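Local coordinates for protein 33 kDa chaperonin (Thermotoga maritima, PDB 1VQ0) that probably acts as a redox-regulated molecular chaperone that keeps heat-unfolded and oxidatively damaged proteins from aggregating irreversibly, at residues 51-56 against 82-87; 57-62 against 166-170; 70-76 against 125-131; 95-99 against 275-279; 138-142 against 154-159. One frame throughout, in Å; residues are numbered along the deposited sequence.

From the N terminus, helix 46-62 supplies the first segments of contacts 1 and 2. Contact 1 closes a short loop onto strand 84-90; contact 2 closes a far longer one onto strand 164-173, and the two cross. Contact 3 pairs strands 71-78 and 123-130, crossing contact 1 while nesting inside contact 2. Contact 4 opens on strand 94-99, after contact 1 has closed; it crosses contacts 2 and 3 and brings the distant zinc-binding loop back to the sheet. Contact 5 follows contact 3 and is nested within contacts 2 and 4, laying helix 149-160 on strand 137-142. All five reach the same large mixed sheet.

Contact 1 of 5, residues 51-56 against 82-87; sequences VLGRAL and IRRVVA
V51 and V85 meet methyl against methyl: CG1 of V51 lies 3.4 Å from CG2 of V85, tighter than the usual van der Waals contact. A chi1 of 180° places V51 CG1 anti to the backbone N and turns it down onto the strand. I82 comes at the same valine tip to tip, its CD1 reaching V51 CB at 3.8 Å. One helical turn further on, A55 puts its CB 3.7 Å from V85 CG1, so that V85 offers one methyl to V51 and the other to A55. The methyl of A87 nestles against helix backbone, its CB 3.6 Å from A55 O, and L56 adds its CD2 at 3.9 Å from the same A87 CB. L52 reaches the strand backbone with CD1, which ends 3.7 Å from V86 O.

Every residue that touches is buried, and what holds the two segments together is apolar packing. The axes of helix 51-56 and strand 84-87 pass 7.7 Å apart at a crossing angle of -35°. The small A55 and A87 fit that close approach. V86 points to the other side of the sheet, where it packs on W277. Around the contact, V51 and I82 also lean on A119 of helix 116-120, L52 and I82 touch V99 of strand 94-99, and A55 rests on L74 of strand 71-78.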
# COMPACT_ATOMS: atom_id res chain seq x y z
N VAL A 51 -13.37 -19.75 1.17
CA VAL A 51 -12.41 -18.66 1.34
C VAL A 51 -12.36 -17.76 0.09
O VAL A 51 -12.53 -16.55 0.16
CB VAL A 51 -10.98 -19.19 1.64
CG1 VAL A 51 -9.99 -18.02 1.81
CG2 VAL A 51 -10.96 -20.00 2.92
N LEU A 52 -12.09 -18.38 -1.06
CA LEU A 52 -12.14 -17.68 -2.33
C LEU A 52 -13.52 -17.07 -2.65
O LEU A 52 -13.59 -15.98 -3.16
CB LEU A 52 -11.64 -18.55 -3.46
CG LEU A 52 -11.48 -17.89 -4.85
CD1 LEU A 52 -10.69 -16.58 -4.79
CD2 LEU A 52 -10.84 -18.79 -5.88
N GLY A 53 -14.59 -17.81 -2.37
CA GLY A 53 -15.94 -17.34 -2.62
C GLY A 53 -16.23 -16.04 -1.87
O GLY A 53 -16.77 -15.09 -2.42
N ARG A 54 -15.84 -15.99 -0.62
CA ARG A 54 -16.08 -14.81 0.15
C ARG A 54 -15.34 -13.61 -0.42
O ARG A 54 -15.89 -12.48 -0.44
CB ARG A 54 -15.63 -14.99 1.57
CG ARG A 54 -16.56 -15.85 2.47
CD ARG A 54 -16.24 -15.63 3.97
NE ARG A 54 -16.83 -16.67 4.80
CZ ARG A 54 -16.61 -16.79 6.11
NH1 ARG A 54 -15.83 -15.94 6.74
NH2 ARG A 54 -17.17 -17.77 6.80
N ALA A 55 -14.12 -13.88 -0.88
CA ALA A 55 -13.27 -12.88 -1.45
C ALA A 55 -13.83 -12.36 -2.81
O ALA A 55 -13.90 -11.13 -2.99
CB ALA A 55 -11.87 -13.37 -1.60
N LEU A 56 -14.28 -13.30 -3.67
CA LEU A 56 -14.98 -12.99 -4.93
C LEU A 56 -16.25 -12.18 -4.67
O LEU A 56 -16.52 -11.24 -5.37
CB LEU A 56 -15.35 -14.27 -5.71
CG LEU A 56 -14.19 -15.09 -6.23
CD1 LEU A 56 -14.60 -16.47 -6.84
CD2 LEU A 56 -13.45 -14.23 -7.27
N ILE A 82 -3.76 -21.90 3.63
CA ILE A 82 -4.14 -21.38 2.31
C ILE A 82 -3.16 -20.35 1.67
O ILE A 82 -3.10 -20.27 0.45
CB ILE A 82 -5.59 -20.86 2.24
CG1 ILE A 82 -6.18 -21.12 0.83
CG2 ILE A 82 -5.68 -19.39 2.65
CD1 ILE A 82 -7.75 -20.93 0.68
N ARG A 83 -2.45 -19.60 2.52
CA ARG A 83 -1.31 -18.73 2.19
C ARG A 83 -1.68 -17.40 1.56
O ARG A 83 -1.23 -16.33 2.00
CB ARG A 83 -0.26 -19.45 1.35
CG ARG A 83 0.24 -20.76 1.94
CD ARG A 83 1.64 -21.26 1.44
NE ARG A 83 1.89 -21.22 -0.01
CZ ARG A 83 1.48 -22.14 -0.91
NH1 ARG A 83 0.72 -23.19 -0.56
NH2 ARG A 83 1.80 -21.96 -2.19
N ARG A 84 -2.49 -17.47 0.51
CA ARG A 84 -2.87 -16.30 -0.26
C ARG A 84 -4.23 -16.46 -0.94
O ARG A 84 -4.55 -17.53 -1.44
CB ARG A 84 -1.84 -15.99 -1.37
CG ARG A 84 -1.78 -14.48 -1.65
CD ARG A 84 -0.61 -14.10 -2.42
NE ARG A 84 -0.44 -12.65 -2.59
CZ ARG A 84 0.66 -12.11 -3.15
NH1 ARG A 84 1.64 -12.88 -3.58
NH2 ARG A 84 0.80 -10.83 -3.30
N VAL A 85 -5.01 -15.37 -0.89
CA VAL A 85 -6.32 -15.28 -1.49
C VAL A 85 -6.41 -13.97 -2.27
O VAL A 85 -6.26 -12.88 -1.69
CB VAL A 85 -7.42 -15.27 -0.41
CG1 VAL A 85 -8.76 -15.37 -1.05
CG2 VAL A 85 -7.24 -16.38 0.55
N VAL A 86 -6.70 -14.09 -3.57
CA VAL A 86 -6.70 -12.97 -4.50
C VAL A 86 -8.03 -12.93 -5.30
O VAL A 86 -8.44 -13.93 -5.91
CB VAL A 86 -5.50 -13.07 -5.50
CG1 VAL A 86 -5.48 -11.90 -6.44
CG2 VAL A 86 -4.21 -13.09 -4.78
N ALA A 87 -8.73 -11.82 -5.22
CA ALA A 87 -9.94 -11.68 -6.00
C ALA A 87 -9.97 -10.36 -6.68
O ALA A 87 -9.81 -9.34 -6.02
CB ALA A 87 -11.17 -11.88 -5.15

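Contact 2 of 5, residues 57-62 against 166-170; sequences IGAALV and FSIGV
I57 O accepts the amide of L61, N to O 2.8 Å, a helical bond that sets I57 and L61 one turn apart, both facing strand 164-173. This is helix-on-sheet packing: the C-terminal part of helix 46-62 lies across the strand that is outermost in this chain's sheet, the axes of the two short segments 9.7 Å apart at 135°. The side chains of I57 and I168 run alongside one another, heading opposite ways, with CG2 of I57 lying 3.8 Å from CG2 of I168. Beyond them I57 CD1 goes on to V170 CG2 at 3.6 Å. I168 itself, with chi2 at 174°, runs out straight so that CD1 ends 4.0 Å from G58 N, where the helix has no side chain. Were I168 cut back to alanine, a gap would probably open between I57 and the G58 backbone, leaving I57 with less to pack on. Further along, L61 lays CD1 3.9 Å from F166 CD2. V29 of strand 24-30 packs on both I57 and L61, while F166 also touches A149 and L152 of helix 149-160. The F166 ring meets V62 at its edge, where V62 CG1 stands 4.2 Å from F166 CZ.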
# COMPACT_ATOMS: atom_id res chain seq x y z
N ILE A 57 -17.02 -12.56 -3.67
CA ILE A 57 -18.24 -11.79 -3.31
C ILE A 57 -17.83 -10.34 -2.95
O ILE A 57 -18.37 -9.39 -3.48
CB ILE A 57 -19.01 -12.47 -2.17
CG1 ILE A 57 -19.57 -13.82 -2.67
CG2 ILE A 57 -20.14 -11.58 -1.63
CD1 ILE A 57 -19.87 -14.83 -1.56
N GLY A 58 -16.86 -10.22 -2.05
CA GLY A 58 -16.25 -8.93 -1.68
C GLY A 58 -15.93 -8.07 -2.88
O GLY A 58 -16.44 -6.97 -3.00
N ALA A 59 -15.08 -8.58 -3.76
CA ALA A 59 -14.77 -7.91 -5.02
C ALA A 59 -16.03 -7.50 -5.88
O ALA A 59 -16.11 -6.37 -6.40
CB ALA A 59 -13.79 -8.76 -5.83
N ALA A 60 -16.99 -8.41 -5.99
CA ALA A 60 -18.23 -8.15 -6.71
C ALA A 60 -19.03 -7.03 -6.12
O ALA A 60 -19.60 -6.24 -6.83
CB ALA A 60 -19.09 -9.36 -6.74
N LEU A 61 -19.08 -6.98 -4.79
CA LEU A 61 -19.90 -5.98 -4.11
C LEU A 61 -19.49 -4.54 -4.38
O LEU A 61 -20.33 -3.62 -4.29
CB LEU A 61 -19.96 -6.26 -2.60
CG LEU A 61 -20.88 -7.44 -2.22
CD1 LEU A 61 -20.67 -7.79 -0.77
CD2 LEU A 61 -22.34 -7.21 -2.43
N VAL A 62 -18.20 -4.33 -4.70
CA VAL A 62 -17.67 -2.96 -4.93
C VAL A 62 -17.76 -2.61 -6.41
O VAL A 62 -17.59 -1.45 -6.74
CB VAL A 62 -16.22 -2.73 -4.42
CG1 VAL A 62 -16.10 -3.04 -2.89
CG2 VAL A 62 -15.26 -3.62 -5.13
N PHE A 166 -19.97 -5.10 5.61
CA PHE A 166 -20.08 -6.21 4.64
C PHE A 166 -20.60 -7.45 5.34
O PHE A 166 -20.18 -7.78 6.44
CB PHE A 166 -18.75 -6.54 4.00
CG PHE A 166 -18.26 -5.55 2.98
CD1 PHE A 166 -17.74 -4.31 3.37
CD2 PHE A 166 -18.25 -5.88 1.64
CE1 PHE A 166 -17.24 -3.41 2.42
CE2 PHE A 166 -17.81 -4.99 0.71
CZ PHE A 166 -17.26 -3.77 1.09
N SER A 167 -21.59 -8.11 4.76
CA SER A 167 -22.00 -9.43 5.22
C SER A 167 -21.96 -10.39 4.08
O SER A 167 -22.57 -10.12 3.06
CB SER A 167 -23.35 -9.42 5.83
OG SER A 167 -23.66 -10.70 6.38
N ILE A 168 -21.23 -11.50 4.27
CA ILE A 168 -20.84 -12.41 3.18
C ILE A 168 -20.93 -13.86 3.64
O ILE A 168 -20.53 -14.18 4.76
CB ILE A 168 -19.35 -12.11 2.71
CG1 ILE A 168 -19.18 -10.70 2.12
CG2 ILE A 168 -18.93 -13.13 1.66
CD1 ILE A 168 -17.75 -10.34 1.80
N GLY A 169 -21.43 -14.73 2.76
CA GLY A 169 -21.65 -16.15 3.11
C GLY A 169 -21.58 -17.01 1.86
O GLY A 169 -22.04 -16.61 0.77
N VAL A 170 -20.96 -18.17 2.00
CA VAL A 170 -20.90 -19.18 0.96
C VAL A 170 -21.31 -20.54 1.58
O VAL A 170 -20.69 -20.97 2.51
CB VAL A 170 -19.49 -19.33 0.41
CG1 VAL A 170 -19.41 -20.59 -0.43
CG2 VAL A 170 -19.08 -18.11 -0.40

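Contact 3 of 5, residues 70-76 against 125-131; sequences ERWTLDI and LRVVRDL. With EDO (1,2-ethanediol), chain F.
Antiparallel pairing of neighbouring strands joins 70-76 to 125-131, in register from R71 with D130 to I76 with L125. The hydrogen-bonded pairs R71-D130, T73-V128 and D75-R126 each exchange two backbone bonds; the one from D75 N to R126 O, 2.9 Å, is almost perfectly straight at 179°.

On one face of the sheet R126 grips D75 side-on. Its NE and NH2 both give to D75 OD2, at 3.0 and 2.9 Å, from the same side and well above the carboxylate plane, although OD2 lies in the plane of the guanidinium. The bend at chi3, -70°, swings the group round to reach it. R84 brings a second positive charge to D75 OD2, and E77 pairs with R126 NH2, so the cluster probably balances its charges.

These are neighbouring strands near the 137-142 edge of the large mixed sheet of the Hsp33 fold, and their other face, with W72, L74, L125 and V127, is packed by helices 46-62 and 149-160. There L74 CD1 lies 3.6 Å from L125 CG, and V127 CG1 comes within 3.4 Å of W72 CE2. W72 NE1 donates to O1 of a 1,2-ethanediol, probably from the crystallisation liquor, 3.0 Å away. That molecule's C2 sits over the centre of the R129 guanidinium, while R129 NH1 bonds E70 OE1 on its syn side at 2.9 Å. E70 OE1 also accepts from A67 N.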
# COMPACT_ATOMS: atom_id res chain seq x y z
N GLU A 70 -11.63 0.36 -14.47
CA GLU A 70 -10.84 -0.07 -13.31
C GLU A 70 -10.79 -1.58 -13.15
O GLU A 70 -11.79 -2.27 -13.33
CB GLU A 70 -11.39 0.58 -12.04
CG GLU A 70 -10.62 0.15 -10.78
CD GLU A 70 -11.03 0.96 -9.56
OE1 GLU A 70 -11.80 1.89 -9.72
OE2 GLU A 70 -10.63 0.62 -8.44
N ARG A 71 -9.62 -2.11 -12.81
CA ARG A 71 -9.54 -3.39 -12.10
C ARG A 71 -9.20 -3.16 -10.63
O ARG A 71 -8.22 -2.50 -10.30
CB ARG A 71 -8.45 -4.30 -12.69
CG ARG A 71 -8.66 -4.67 -14.10
CD ARG A 71 -7.48 -5.35 -14.70
NE ARG A 71 -7.83 -5.79 -16.05
CZ ARG A 71 -7.07 -6.57 -16.80
NH1 ARG A 71 -5.89 -6.96 -16.33
NH2 ARG A 71 -7.48 -6.93 -18.01
N TRP A 72 -10.01 -3.76 -9.75
CA TRP A 72 -9.94 -3.67 -8.31
C TRP A 72 -9.58 -5.03 -7.81
O TRP A 72 -10.30 -5.96 -8.08
CB TRP A 72 -11.28 -3.26 -7.83
CG TRP A 72 -11.41 -2.89 -6.43
CD1 TRP A 72 -11.42 -1.62 -5.93
CD2 TRP A 72 -11.57 -3.78 -5.32
NE1 TRP A 72 -11.59 -1.66 -4.56
CE2 TRP A 72 -11.67 -2.98 -4.17
CE3 TRP A 72 -11.70 -5.18 -5.17
CZ2 TRP A 72 -11.90 -3.52 -2.90
CZ3 TRP A 72 -11.88 -5.70 -3.94
CH2 TRP A 72 -12.02 -4.88 -2.81
N THR A 73 -8.45 -5.16 -7.08
CA THR A 73 -7.97 -6.47 -6.62
C THR A 73 -7.83 -6.52 -5.09
O THR A 73 -7.10 -5.70 -4.47
CB THR A 73 -6.61 -6.79 -7.22
OG1 THR A 73 -6.65 -6.70 -8.65
CG2 THR A 73 -6.16 -8.23 -6.91
N LEU A 74 -8.47 -7.52 -4.49
CA LEU A 74 -8.27 -7.87 -3.07
C LEU A 74 -7.24 -8.97 -2.98
O LEU A 74 -7.42 -10.03 -3.51
CB LEU A 74 -9.55 -8.40 -2.50
CG LEU A 74 -9.68 -9.01 -1.14
CD1 LEU A 74 -9.30 -7.82 -0.22
CD2 LEU A 74 -11.13 -9.39 -0.97
N ASP A 75 -6.16 -8.68 -2.28
CA ASP A 75 -5.06 -9.58 -2.06
C ASP A 75 -4.82 -9.74 -0.52
O ASP A 75 -4.30 -8.85 0.15
CB ASP A 75 -3.82 -9.00 -2.74
CG ASP A 75 -2.61 -9.82 -2.52
OD1 ASP A 75 -2.75 -10.97 -2.15
OD2 ASP A 75 -1.46 -9.39 -2.69
N ILE A 76 -5.31 -10.83 0.01
CA ILE A 76 -5.12 -11.24 1.38
C ILE A 76 -3.96 -12.29 1.46
O ILE A 76 -3.94 -13.28 0.80
CB ILE A 76 -6.38 -11.79 1.95
CG1 ILE A 76 -7.44 -10.67 2.02
CG2 ILE A 76 -6.13 -12.36 3.34
CD1 ILE A 76 -8.79 -11.20 2.26
N LEU A 125 -4.26 -7.45 4.51
CA LEU A 125 -5.13 -7.27 3.38
C LEU A 125 -4.68 -6.06 2.55
O LEU A 125 -4.42 -5.02 3.09
CB LEU A 125 -6.56 -7.11 3.88
CG LEU A 125 -7.68 -6.81 2.87
CD1 LEU A 125 -9.04 -7.11 3.54
CD2 LEU A 125 -7.65 -5.40 2.47
N ARG A 126 -4.55 -6.29 1.25
CA ARG A 126 -4.21 -5.32 0.22
C ARG A 126 -5.35 -5.11 -0.75
O ARG A 126 -6.01 -6.05 -1.11
CB ARG A 126 -2.99 -5.79 -0.61
CG ARG A 126 -1.75 -5.58 0.08
CD ARG A 126 -0.46 -5.88 -0.66
NE ARG A 126 -0.34 -7.28 -0.83
CZ ARG A 126 0.33 -8.12 -0.07
NH1 ARG A 126 1.01 -7.73 0.96
NH2 ARG A 126 0.32 -9.39 -0.40
N VAL A 127 -5.56 -3.85 -1.13
CA VAL A 127 -6.44 -3.47 -2.24
C VAL A 127 -5.64 -2.68 -3.26
O VAL A 127 -5.04 -1.63 -2.95
CB VAL A 127 -7.69 -2.76 -1.76
CG1 VAL A 127 -8.54 -2.22 -2.95
CG2 VAL A 127 -8.48 -3.72 -0.87
N VAL A 128 -5.62 -3.23 -4.47
CA VAL A 128 -4.97 -2.64 -5.67
C VAL A 128 -6.04 -2.02 -6.55
O VAL A 128 -7.00 -2.68 -6.93
CB VAL A 128 -4.21 -3.69 -6.45
CG1 VAL A 128 -3.41 -3.11 -7.55
CG2 VAL A 128 -3.28 -4.44 -5.49
N ARG A 129 -5.89 -0.74 -6.82
CA ARG A 129 -6.80 -0.02 -7.69
C ARG A 129 -6.05 0.37 -8.97
O ARG A 129 -5.20 1.23 -8.99
CB ARG A 129 -7.31 1.19 -6.99
CG ARG A 129 -8.37 0.86 -5.96
CD ARG A 129 -9.71 1.41 -6.48
NE ARG A 129 -10.05 2.61 -5.85
CZ ARG A 129 -10.95 3.51 -6.22
NH1 ARG A 129 -11.67 3.51 -7.32
NH2 ARG A 129 -11.08 4.51 -5.44
N ASP A 130 -6.39 -0.31 -10.02
CA ASP A 130 -5.71 -0.14 -11.29
C ASP A 130 -6.65 0.68 -12.24
O ASP A 130 -7.61 0.17 -12.80
CB ASP A 130 -5.40 -1.55 -11.81
CG ASP A 130 -4.74 -1.53 -13.12
OD1 ASP A 130 -4.41 -0.41 -13.61
OD2 ASP A 130 -4.57 -2.58 -13.75
N LEU A 131 -6.38 1.97 -12.31
CA LEU A 131 -7.28 2.97 -12.90
C LEU A 131 -6.66 3.62 -14.13
O LEU A 131 -6.91 4.78 -14.39
CB LEU A 131 -7.54 4.09 -11.86
CG LEU A 131 -8.30 3.66 -10.60
CD1 LEU A 131 -8.00 4.58 -9.45
CD2 LEU A 131 -9.73 3.72 -10.91
C1 EDO F . -13.37 0.98 -4.36
O1 EDO F . -12.35 0.96 -3.38
C2 EDO F . -14.17 2.27 -4.52
O2 EDO F . -14.77 2.77 -3.31

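Contact 4 of 5, residues 95-99 against 275-279; sequences VRGYV and CKWCN. With ZN (zinc ion), chain C.
W277 is held between R96 and Y98, one on each face of its indole. The R96 guanidinium lies flat on it, planes 8° apart, with CZ 3.6 Å from the centroid of the five-membered ring in a cation-pi stack. From the opposite face Y98 comes edge-on, a T-shaped pair with ring planes at 83° and the centroids of the Y98 ring and the W277 six-membered ring 5.0 Å apart. W277 sits within a CxxC zinc site: C275 SG and C278 SG bind the zinc ion at 2.3 and 2.4 Å, and C243 and C245 complete it. With all four cysteines on zinc, the docking is consistent with the reduced, inactive state. Replacing W277 by alanine is likely to leave the R96 guanidinium and the Y98 edge without their common partner, and the zinc loop less firmly seated on strand 94-99. D244 forms a salt bridge with R96 NH1, and Q88 accepts a hydrogen bond from R96 NH2. K276 runs across the Y98 face, its CG 4.2 Å from the ring centroid, and its NZ donates to Y98 OH at 3.0 Å.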
# COMPACT_ATOMS: atom_id res chain seq x y z
N VAL A 95 -15.52 -10.87 -12.56
CA VAL A 95 -14.58 -11.24 -11.52
C VAL A 95 -13.66 -12.40 -11.95
O VAL A 95 -13.97 -13.15 -12.84
CB VAL A 95 -15.23 -11.62 -10.17
CG1 VAL A 95 -16.01 -10.48 -9.61
CG2 VAL A 95 -16.14 -12.84 -10.29
N ARG A 96 -12.55 -12.51 -11.26
CA ARG A 96 -11.72 -13.68 -11.33
C ARG A 96 -10.88 -13.71 -10.07
O ARG A 96 -10.79 -12.72 -9.36
CB ARG A 96 -10.86 -13.67 -12.59
CG ARG A 96 -9.95 -12.42 -12.73
CD ARG A 96 -9.02 -12.50 -13.93
NE ARG A 96 -8.11 -11.39 -13.98
CZ ARG A 96 -7.17 -11.18 -14.88
NH1 ARG A 96 -6.93 -12.09 -15.83
NH2 ARG A 96 -6.41 -10.08 -14.78
N GLY A 97 -10.25 -14.83 -9.81
CA GLY A 97 -9.64 -15.08 -8.51
C GLY A 97 -8.95 -16.42 -8.39
O GLY A 97 -9.10 -17.27 -9.26
N TYR A 98 -8.16 -16.58 -7.34
CA TYR A 98 -7.37 -17.80 -7.09
C TYR A 98 -6.85 -17.81 -5.64
O TYR A 98 -6.84 -16.76 -4.96
CB TYR A 98 -6.22 -17.92 -8.08
CG TYR A 98 -5.10 -16.86 -7.95
CD1 TYR A 98 -5.16 -15.68 -8.66
CD2 TYR A 98 -3.96 -17.09 -7.16
CE1 TYR A 98 -4.14 -14.70 -8.55
CE2 TYR A 98 -2.93 -16.12 -7.03
CZ TYR A 98 -3.05 -14.91 -7.73
OH TYR A 98 -2.04 -13.96 -7.69
N VAL A 99 -6.45 -18.99 -5.17
CA VAL A 99 -5.82 -19.14 -3.87
C VAL A 99 -4.52 -19.86 -4.09
O VAL A 99 -4.38 -20.56 -5.09
CB VAL A 99 -6.65 -19.93 -2.86
CG1 VAL A 99 -7.95 -19.26 -2.58
CG2 VAL A 99 -6.90 -21.37 -3.31
N CYS A 275 -2.76 -20.49 -16.66
CA CYS A 275 -3.22 -19.20 -16.16
C CYS A 275 -3.66 -19.35 -14.71
O CYS A 275 -4.49 -20.22 -14.37
CB CYS A 275 -4.40 -18.70 -17.00
SG CYS A 275 -5.13 -17.23 -16.28
N LYS A 276 -3.08 -18.53 -13.85
CA LYS A 276 -3.33 -18.66 -12.41
C LYS A 276 -4.75 -18.19 -12.08
O LYS A 276 -5.30 -18.60 -11.06
CB LYS A 276 -2.28 -17.86 -11.61
CG LYS A 276 -2.43 -16.31 -11.73
CD LYS A 276 -1.26 -15.54 -11.08
CE LYS A 276 -1.49 -14.02 -11.30
NZ LYS A 276 -0.86 -13.13 -10.27
N TRP A 277 -5.32 -17.33 -12.92
CA TRP A 277 -6.66 -16.79 -12.64
C TRP A 277 -7.84 -17.72 -12.96
O TRP A 277 -8.88 -17.73 -12.26
CB TRP A 277 -6.87 -15.48 -13.35
CG TRP A 277 -6.01 -14.31 -12.95
CD1 TRP A 277 -4.95 -13.87 -13.66
CD2 TRP A 277 -6.14 -13.41 -11.83
NE1 TRP A 277 -4.38 -12.79 -13.04
CE2 TRP A 277 -5.12 -12.45 -11.95
CE3 TRP A 277 -7.00 -13.31 -10.74
CZ2 TRP A 277 -4.94 -11.40 -11.03
CZ3 TRP A 277 -6.86 -12.27 -9.84
CH2 TRP A 277 -5.81 -11.34 -9.96
N CYS A 278 -7.70 -18.50 -14.02
CA CYS A 278 -8.80 -19.36 -14.44
C CYS A 278 -8.36 -20.82 -14.66
O CYS A 278 -9.19 -21.67 -15.00
CB CYS A 278 -9.47 -18.79 -15.69
SG CYS A 278 -8.45 -19.02 -17.15
N ASN A 279 -7.08 -21.12 -14.41
CA ASN A 279 -6.57 -22.48 -14.51
C ASN A 279 -6.71 -23.07 -15.94
O ASN A 279 -6.74 -24.26 -16.12
CB ASN A 279 -7.28 -23.39 -13.51
CG ASN A 279 -6.49 -24.67 -13.21
OD1 ASN A 279 -5.29 -24.71 -13.42
ND2 ASN A 279 -7.15 -25.67 -12.69
ZN ZN C . -7.05 -17.09 -17.52

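Contact 5 of 5, residues 138-142 against 154-159; sequences VSQVP and YYFAVS
The Y155 ring turns its edge to S139: S139 OG lies near the ring plane, 3.6 Å from Y155 CE1; at its far side Y155 CE2 stands over the centre of the F156 ring. Y154 meets its partners obliquely, its CD2 4.2 Å from V141 CG2 and its CE2 4.0 Å from P142 O. The motif is a helix packed across the end strand of the chain's sheet, the axes of 138-142 and 154-159 being 9.1 Å apart at 114°. That strand is not the end in the dimer: V138, S139 and Q140 form an antiparallel ladder with a strand of the second subunit, and F137 of that subunit packs on V141 and Y154. Y155 OH is bonded to E160, which helps fix the ring's direction. V141 fills the middle, pointing CG2 at Y155 CB, 4.2 Å away, and CG1 at S159. With chi1 at 171°, S139 sends its hydroxyl toward the helix, where S139 OG and S159 OG share a hydrogen bond of 2.8 Å.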
# COMPACT_ATOMS: atom_id res chain seq x y z
N VAL A 138 -2.18 1.24 -4.30
CA VAL A 138 -2.18 0.05 -3.43
C VAL A 138 -2.26 0.50 -1.97
O VAL A 138 -1.54 1.40 -1.53
CB VAL A 138 -0.91 -0.83 -3.52
CG1 VAL A 138 -1.11 -2.13 -2.72
CG2 VAL A 138 -0.46 -1.10 -4.94
N SER A 139 -3.11 -0.18 -1.21
CA SER A 139 -3.28 0.13 0.18
C SER A 139 -3.31 -1.16 0.94
O SER A 139 -4.00 -2.07 0.56
CB SER A 139 -4.53 1.04 0.33
OG SER A 139 -4.87 1.21 1.71
N GLN A 140 -2.50 -1.25 2.01
CA GLN A 140 -2.33 -2.43 2.86
C GLN A 140 -2.66 -2.15 4.33
O GLN A 140 -2.23 -1.18 4.91
CB GLN A 140 -0.93 -3.00 2.75
CG GLN A 140 -0.73 -4.28 3.56
CD GLN A 140 0.70 -4.80 3.57
OE1 GLN A 140 1.24 -5.03 2.51
NE2 GLN A 140 1.32 -4.92 4.77
N VAL A 141 -3.48 -3.02 4.90
CA VAL A 141 -3.88 -2.91 6.30
C VAL A 141 -3.71 -4.29 6.97
O VAL A 141 -3.81 -5.30 6.30
CB VAL A 141 -5.34 -2.36 6.44
CG1 VAL A 141 -5.47 -0.97 5.87
CG2 VAL A 141 -6.38 -3.31 5.87
N PRO A 142 -3.50 -4.32 8.28
CA PRO A 142 -3.46 -5.56 8.97
C PRO A 142 -4.85 -6.18 9.01
O PRO A 142 -5.83 -5.46 8.93
CB PRO A 142 -2.92 -5.22 10.37
CG PRO A 142 -3.10 -3.70 10.50
CD PRO A 142 -3.37 -3.17 9.16
N TYR A 154 -12.94 -2.88 7.39
CA TYR A 154 -11.87 -2.10 8.02
C TYR A 154 -10.96 -1.38 7.02
O TYR A 154 -10.57 -0.23 7.24
CB TYR A 154 -11.07 -2.99 8.96
CG TYR A 154 -9.94 -2.35 9.72
CD1 TYR A 154 -10.17 -1.48 10.77
CD2 TYR A 154 -8.64 -2.66 9.41
CE1 TYR A 154 -9.12 -0.89 11.46
CE2 TYR A 154 -7.60 -2.12 10.08
CZ TYR A 154 -7.82 -1.26 11.09
OH TYR A 154 -6.72 -0.76 11.69
N TYR A 155 -10.63 -2.04 5.93
CA TYR A 155 -9.94 -1.39 4.80
C TYR A 155 -10.74 -0.10 4.43
O TYR A 155 -10.20 1.06 4.42
CB TYR A 155 -9.78 -2.32 3.59
CG TYR A 155 -9.56 -1.52 2.37
CD1 TYR A 155 -8.28 -1.05 2.05
CD2 TYR A 155 -10.65 -1.16 1.54
CE1 TYR A 155 -8.07 -0.22 0.92
CE2 TYR A 155 -10.47 -0.31 0.44
CZ TYR A 155 -9.19 0.15 0.10
OH TYR A 155 -9.01 1.01 -0.96
N PHE A 156 -12.04 -0.28 4.20
CA PHE A 156 -12.84 0.88 3.76
C PHE A 156 -12.85 2.00 4.80
O PHE A 156 -12.53 3.15 4.46
CB PHE A 156 -14.25 0.48 3.26
CG PHE A 156 -14.25 -0.04 1.83
CD1 PHE A 156 -14.18 0.86 0.77
CD2 PHE A 156 -14.33 -1.42 1.54
CE1 PHE A 156 -14.17 0.38 -0.57
CE2 PHE A 156 -14.29 -1.88 0.20
CZ PHE A 156 -14.20 -0.99 -0.84
N ALA A 157 -13.14 1.67 6.07
CA ALA A 157 -13.14 2.66 7.15
C ALA A 157 -11.78 3.42 7.25
O ALA A 157 -11.74 4.65 7.33
CB ALA A 157 -13.56 2.03 8.53
N VAL A 158 -10.68 2.71 7.18
CA VAL A 158 -9.40 3.32 7.46
C VAL A 158 -8.73 3.89 6.21
O VAL A 158 -8.30 5.01 6.29
CB VAL A 158 -8.42 2.36 8.17
CG1 VAL A 158 -7.00 2.96 8.18
CG2 VAL A 158 -8.86 2.13 9.61
N SER A 159 -8.60 3.14 5.09
CA SER A 159 -7.94 3.71 3.93
C SER A 159 -8.82 4.64 3.10
O SER A 159 -8.33 5.58 2.50
CB SER A 159 -7.38 2.66 2.98
OG SER A 159 -6.87 1.55 3.69